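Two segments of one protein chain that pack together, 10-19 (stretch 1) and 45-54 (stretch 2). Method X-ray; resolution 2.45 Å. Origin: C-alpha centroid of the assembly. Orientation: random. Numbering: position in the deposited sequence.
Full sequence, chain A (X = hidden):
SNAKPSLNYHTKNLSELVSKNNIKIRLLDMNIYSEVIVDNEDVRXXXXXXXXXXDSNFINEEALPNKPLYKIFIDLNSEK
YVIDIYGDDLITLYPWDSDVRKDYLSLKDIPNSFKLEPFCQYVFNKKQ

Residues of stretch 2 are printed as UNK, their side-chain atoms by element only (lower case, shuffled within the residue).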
ATOM      1  N   HIS A  10      10.739   2.525   3.646  1.00 26.93           N
ATOM      2  CA  HIS A  10       9.502   2.803   4.373  1.00 27.27           C
ATOM      3  C   HIS A  10       8.718   1.532   4.643  1.00 28.61           C
ATOM      4  O   HIS A  10       7.978   1.449   5.627  1.00 30.07           O
ATOM      5  CB  HIS A  10       8.608   3.792   3.613  1.00 24.28           C
ATOM      6  CG  HIS A  10       9.097   5.207   3.635  1.00 23.24           C
ATOM      7  ND1 HIS A  10       9.437   5.861   4.801  1.00 23.60           N
ATOM      8  CD2 HIS A  10       9.285   6.095   2.634  1.00 20.09           C
ATOM      9  CE1 HIS A  10       9.818   7.094   4.512  1.00 23.67           C
ATOM     10  NE2 HIS A  10       9.736   7.259   3.203  1.00 22.68           N
ATOM     11  N   THR A  11       8.862   0.550   3.763  1.00 29.15           N
ATOM     12  CA  THR A  11       8.139  -0.717   3.914  1.00 31.22           C
ATOM     13  C   THR A  11       8.675  -1.527   5.094  1.00 33.27           C
ATOM     14  O   THR A  11       7.918  -2.135   5.841  1.00 34.80           O
ATOM     15  CB  THR A  11       8.228  -1.566   2.635  1.00 29.99           C
ATOM     16  OG1 THR A  11       7.772  -0.783   1.523  1.00 28.57           O
ATOM     17  CG2 THR A  11       7.394  -2.834   2.764  1.00 28.26           C
ATOM     18  N   LYS A  12       9.993  -1.514   5.255  1.00 35.90           N
ATOM     19  CA  LYS A  12      10.637  -2.155   6.391  1.00 40.46           C
ATOM     20  C   LYS A  12      10.142  -1.549   7.711  1.00 40.55           C
ATOM     21  O   LYS A  12       9.890  -2.272   8.682  1.00 41.28           O
ATOM     22  CB  LYS A  12      12.158  -2.036   6.247  1.00 46.88           C
ATOM     23  CG  LYS A  12      12.953  -2.244   7.517  1.00 55.41           C
ATOM     24  CD  LYS A  12      14.426  -2.418   7.190  1.00 61.23           C
ATOM     25  CE  LYS A  12      14.609  -3.498   6.130  1.00 64.07           C
ATOM     26  NZ  LYS A  12      15.986  -4.072   6.130  1.00 69.84           N
ATOM     27  N   ASN A  13       9.970  -0.230   7.739  1.00 36.72           N
ATOM     28  CA  ASN A  13       9.470   0.431   8.934  1.00 37.83           C
ATOM     29  C   ASN A  13       8.015   0.107   9.202  1.00 36.09           C
ATOM     30  O   ASN A  13       7.623  -0.114  10.345  1.00 39.66           O
ATOM     31  CB  ASN A  13       9.665   1.942   8.830  1.00 33.85           C
ATOM     32  CG  ASN A  13      11.108   2.344   9.062  1.00 37.78           C
ATOM     33  OD1 ASN A  13      11.888   1.577   9.635  1.00 37.28           O
ATOM     34  ND2 ASN A  13      11.475   3.541   8.615  1.00 36.66           N
ATOM     35  N   LEU A  14       7.217   0.062   8.146  1.00 32.21           N
ATOM     36  CA  LEU A  14       5.818  -0.276   8.304  1.00 32.25           C
ATOM     37  C   LEU A  14       5.721  -1.713   8.783  1.00 36.38           C
ATOM     38  O   LEU A  14       4.974  -2.025   9.716  1.00 37.06           O
ATOM     39  CB  LEU A  14       5.057  -0.092   6.993  1.00 29.15           C
ATOM     40  CG  LEU A  14       3.595  -0.521   7.074  1.00 28.31           C
ATOM     41  CD1 LEU A  14       2.870   0.342   8.093  1.00 27.30           C
ATOM     42  CD2 LEU A  14       2.929  -0.445   5.708  1.00 26.43           C
ATOM     43  N   SER A  15       6.518  -2.570   8.150  1.00 39.21           N
ATOM     44  CA  SER A  15       6.532  -4.000   8.433  1.00 45.19           C
ATOM     45  C   SER A  15       6.815  -4.286   9.904  1.00 48.88           C
ATOM     46  O   SER A  15       6.191  -5.169  10.492  1.00 51.56           O
ATOM     47  CB  SER A  15       7.563  -4.699   7.548  1.00 47.65           C
ATOM     48  OG  SER A  15       7.669  -6.072   7.871  1.00 53.97           O
ATOM     49  N   GLU A  16       7.745  -3.530  10.489  1.00 51.92           N
ATOM     50  CA  GLU A  16       8.042  -3.625  11.919  1.00 59.80           C
ATOM     51  C   GLU A  16       6.859  -3.163  12.770  1.00 60.70           C
ATOM     52  O   GLU A  16       6.574  -3.732  13.828  1.00 64.33           O
ATOM     53  CB  GLU A  16       9.288  -2.803  12.265  1.00 66.86           C
ATOM     54  CG  GLU A  16       9.412  -2.409  13.744  1.00 76.46           C
ATOM     55  CD  GLU A  16       9.767  -3.582  14.655  1.00 87.44           C
ATOM     56  OE1 GLU A  16      10.332  -4.576  14.148  1.00 91.07           O
ATOM     57  OE2 GLU A  16       9.485  -3.512  15.878  1.00 92.34           O
ATOM     58  N   LEU A  17       6.161  -2.137  12.298  1.00 55.97           N
ATOM     59  CA  LEU A  17       5.019  -1.606  13.029  1.00 55.93           C
ATOM     60  C   LEU A  17       3.773  -2.508  12.951  1.00 56.40           C
ATOM     61  O   LEU A  17       3.075  -2.663  13.952  1.00 60.34           O
ATOM     62  CB  LEU A  17       4.697  -0.200  12.524  1.00 49.23           C
ATOM     63  CG  LEU A  17       5.768   0.839  12.845  1.00 48.61           C
ATOM     64  CD1 LEU A  17       5.496   2.128  12.091  1.00 45.61           C
ATOM     65  CD2 LEU A  17       5.804   1.092  14.325  1.00 52.71           C
ATOM     66  N   VAL A  18       3.501  -3.118  11.792  1.00 53.53           N
ATOM     67  CA  VAL A  18       2.321  -3.989  11.630  1.00 53.72           C
ATOM     68  C   VAL A  18       2.461  -5.287  12.455  1.00 60.50           C
ATOM     69  O   VAL A  18       1.548  -6.122  12.502  1.00 61.62           O
ATOM     70  CB  VAL A  18       2.068  -4.334  10.135  1.00 46.33           C
ATOM     71  CG1 VAL A  18       0.696  -4.972   9.930  1.00 45.56           C
ATOM     72  CG2 VAL A  18       2.146  -3.079   9.286  1.00 43.35           C
ATOM     73  N   SER A  19       3.603  -5.434  13.125  1.00 71.45           N
ATOM     74  CA  SER A  19       3.851  -6.563  14.016  1.00 75.54           C
ATOM     75  C   SER A  19       3.306  -6.302  15.419  1.00 77.66           C
ATOM     76  O   SER A  19       2.723  -7.189  16.046  1.00 79.47           O
ATOM     77  CB  SER A  19       5.348  -6.866  14.087  1.00 78.27           C
ATOM     78  OG  SER A  19       5.872  -7.147  12.801  1.00 76.02           O
ATOM     79  N   UNK A  45      -4.886  -8.255   4.938  1.00 33.74           N
ATOM     80  CA  UNK A  45      -4.305  -8.033   3.614  1.00 31.66           C
ATOM     81  C   UNK A  45      -2.915  -7.425   3.705  1.00 30.04           C
ATOM     82  O   UNK A  45      -2.042  -7.786   2.928  1.00 31.85           O
ATOM     83  c   UNK A  45      -5.217  -7.107   2.719  1.00 35.95           C
ATOM     84  c   UNK A  45      -4.638  -8.218   0.485  1.00 35.06           C
ATOM     85  c   UNK A  45      -4.618  -6.944   1.318  1.00 33.72           C
ATOM     86  c   UNK A  45      -5.460  -5.737   3.381  1.00 34.19           C
ATOM     87  N   UNK A  46      -2.698  -6.523   4.655  1.00 28.61           N
ATOM     88  CA  UNK A  46      -1.420  -5.813   4.717  1.00 29.49           C
ATOM     89  C   UNK A  46      -0.327  -6.740   5.194  1.00 30.71           C
ATOM     90  O   UNK A  46       0.737  -6.834   4.581  1.00 31.89           O
ATOM     91  c   UNK A  46      -1.479  -4.578   5.637  1.00 34.06           C
ATOM     92  c   UNK A  46      -2.592  -3.440   3.617  1.00 36.04           C
ATOM     93  c   UNK A  46      -2.552  -3.605   5.141  1.00 36.84           C
ATOM     94  c   UNK A  46      -0.116  -3.877   5.690  1.00 34.25           C
ATOM     95  N   UNK A  47      -0.586  -7.432   6.287  1.00 30.48           N
ATOM     96  CA  UNK A  47       0.359  -8.410   6.779  1.00 35.19           C
ATOM     97  C   UNK A  47       0.736  -9.487   5.735  1.00 34.65           C
ATOM     98  O   UNK A  47       1.911  -9.863   5.599  1.00 35.75           O
ATOM     99  o   UNK A  47       0.617 -10.957   9.146  1.00 55.49           O
ATOM    100  c   UNK A  47       0.843  -9.776   8.794  1.00 49.04           C
ATOM    101  c   UNK A  47      -0.207  -9.074   8.009  1.00 39.96           C
ATOM    102  o   UNK A  47       1.904  -9.146   9.032  1.00 50.83           O
ATOM    103  N   UNK A  48      -0.272  -9.979   5.015  1.00 34.33           N
ATOM    104  CA  UNK A  48      -0.093 -11.043   4.042  1.00 36.96           C
ATOM    105  C   UNK A  48       0.726 -10.511   2.872  1.00 34.40           C
ATOM    106  O   UNK A  48       1.590 -11.209   2.325  1.00 34.48           O
ATOM    107  c   UNK A  48      -2.197 -12.378   4.640  1.00 44.53           C
ATOM    108  c   UNK A  48      -1.449 -11.580   3.560  1.00 38.25           C
ATOM    109  o   UNK A  48      -3.424 -12.612   4.472  1.00 44.96           O
ATOM    110  o   UNK A  48      -1.566 -12.794   5.645  1.00 48.53           O
ATOM    111  N   UNK A  49       0.455  -9.259   2.513  1.00 31.93           N
ATOM    112  CA  UNK A  49       1.161  -8.605   1.425  1.00 30.08           C
ATOM    113  C   UNK A  49       2.635  -8.421   1.781  1.00 31.51           C
ATOM    114  O   UNK A  49       3.510  -8.803   1.010  1.00 32.29           O
ATOM    115  c   UNK A  49       1.378  -7.147  -1.253  1.00 30.85           C
ATOM    116  c   UNK A  49       0.527  -5.085  -0.156  1.00 29.05           C
ATOM    117  c   UNK A  49       0.521  -7.259   1.107  1.00 29.14           C
ATOM    118  c   UNK A  49       1.248  -6.401   0.059  1.00 30.46           C
ATOM    119  N   UNK A  50       2.894  -7.851   2.958  1.00 30.17           N
ATOM    120  CA  UNK A  50       4.250  -7.519   3.378  1.00 30.64           C
ATOM    121  C   UNK A  50       5.098  -8.783   3.526  1.00 36.93           C
ATOM    122  O   UNK A  50       6.286  -8.788   3.194  1.00 36.31           O
ATOM    123  c   UNK A  50       4.240  -6.730   4.701  1.00 29.53           C
ATOM    124  c   UNK A  50       3.567  -5.346   4.718  1.00 27.37           C
ATOM    125  c   UNK A  50       3.821  -4.630   6.038  1.00 30.34           C
ATOM    126  c   UNK A  50       3.997  -4.461   3.542  1.00 23.00           C
ATOM    127  N   UNK A  51       4.486  -9.853   4.022  1.00 39.38           N
ATOM    128  CA  UNK A  51       5.211 -11.100   4.229  1.00 44.23           C
ATOM    129  C   UNK A  51       5.540 -11.756   2.890  1.00 42.80           C
ATOM    130  O   UNK A  51       6.471 -12.556   2.793  1.00 36.36           O
ATOM    131  c   UNK A  51       4.402 -12.062   5.106  1.00 37.32           C
ATOM    132  c   UNK A  51       4.386 -11.706   6.592  1.00 45.28           C
ATOM    133  n   UNK A  51       3.709 -11.541   9.651  1.00 56.90           N
ATOM    134  c   UNK A  51       3.678 -12.769   8.806  1.00 57.09           C
ATOM    135  c   UNK A  51       3.313 -12.507   7.339  1.00 49.81           C
ATOM    136  N   UNK A  52       4.775 -11.409   1.859  1.00 30.19           N
ATOM    137  CA  UNK A  52       4.946 -12.029   0.551  1.00 36.22           C
ATOM    138  C   UNK A  52       5.967 -11.265  -0.317  1.00 34.72           C
ATOM    139  O   UNK A  52       6.440 -11.781  -1.336  1.00 35.52           O
ATOM    140  o   UNK A  52       3.221 -10.870  -0.726  1.00 37.54           O
ATOM    141  c   UNK A  52       3.597 -12.127  -0.170  1.00 29.72           C
ATOM    142  N   UNK A  53       6.305 -10.042   0.087  1.00 33.61           N
ATOM    143  CA  UNK A  53       7.239  -9.224  -0.695  1.00 33.80           C
ATOM    144  C   UNK A  53       8.653  -9.797  -0.726  1.00 36.44           C
ATOM    145  O   UNK A  53       9.263 -10.069   0.317  1.00 38.35           O
ATOM    146  c   UNK A  53       6.036  -6.966  -0.215  1.00 27.28           C
ATOM    147  c   UNK A  53       5.464  -6.974  -1.615  1.00 17.85           C
ATOM    148  c   UNK A  53       7.315  -7.786  -0.156  1.00 30.44           C
ATOM    149  c   UNK A  53       6.296  -5.557   0.288  1.00 22.21           C
ATOM    150  N   UNK A  54       9.171  -9.958  -1.935  1.00 37.32           N
ATOM    151  CA  UNK A  54      10.583 -10.235  -2.115  1.00 42.19           C
ATOM    152  C   UNK A  54      11.274  -8.917  -2.462  1.00 41.51           C
ATOM    153  O   UNK A  54      10.617  -7.936  -2.825  1.00 39.48           O
ATOM    154  n   UNK A  54       8.025 -14.983  -3.564  1.00 69.65           N
ATOM    155  c   UNK A  54       9.991 -12.563  -3.017  1.00 55.25           C
ATOM    156  c   UNK A  54       9.377 -14.745  -4.178  1.00 67.63           C
ATOM    157  c   UNK A  54      10.797 -11.280  -3.208  1.00 48.28           C
ATOM    158  c   UNK A  54       9.726 -13.257  -4.354  1.00 59.84           C
TER

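Position 45 carries four side-chain carbons, forked at the first, with one arm two carbons long: Ile45. It is buried but lies out of reach of stretch 1, so its partners are elsewhere in the structure.

Position 46 repeats that pattern, four carbons forked at the first with one arm of two, and is again isoleucine. Its CA-to-CB bond points toward stretch 1 although the end of the side chain leads away; the short arm makes the contact, Ile46 CG2 lying 4.3 Å from Val18 CG2.

Position 47 has two carbons, the second bearing two oxygens, the carboxylate of an aspartate. From a sideways start its end comes nearer, and Asp47 OD1 sits 4.4 Å from Val18 CG1, a contact of packing rather than polarity.

Position 48 shows the same two carbons and two oxygens, Asp48, but faces out of reach of stretch 1.

Position 49 holds four carbons forked at the second, the mark of leucine. Leu49 is buried without touching the partner.

Position 50 has the same fork at the second carbon, yet lies against Thr11, Leu14, Ser15 and Val18. This is Leu50, in the m, t rotamer. Its CD2 meets Thr11 CG2 at 3.8 Å, while CD1 reaches Ser15 CA at 3.7 Å, Val18 CG2 at 4.0 Å and Leu14 CG at 4.2 Å.

Position 51 is four carbons in a row ending in nitrogen: Lys51. It makes no contact across the pair; one turn back, its NZ forms a salt bridge with Asp47 OD1 at 3.1 Å, tying up the acid beside the apolar patch.

Position 52 has one carbon and one oxygen, a serine; Ser52 OG donates to Leu49 O at 2.7 Å, within its own stretch.

Position 53 again has four carbons forked at the second. Leu53 points toward stretch 1, where its CD1 lies 3.8 Å from Thr11 CG2.

Position 54, four carbons in a row capped by nitrogen, is Lys54, exposed and out of reach.

The contact is small, 282 Å² over both sides, and has no hydrogen bond across it. Its rule is spacing: 11, 14, 15 and 18 gather on one side of the first segment, and 46, 47, 50 and 53 answer them. The helix axes run at 130° and approach to 10.6 Å. Leu50 is the central wedge, its CA 6.6 Å from Ser15 CA; a methyl of Leu50, CD1, packs on Ser15 at its backbone, 3.7 Å from CA, with Ser15 CB at 4.0 Å. Thr11 offers its methyl to two leucines while its hydroxyl is satisfied elsewhere in the structure.

Stretch 2, residues 45-54: IIDDLLKSLK
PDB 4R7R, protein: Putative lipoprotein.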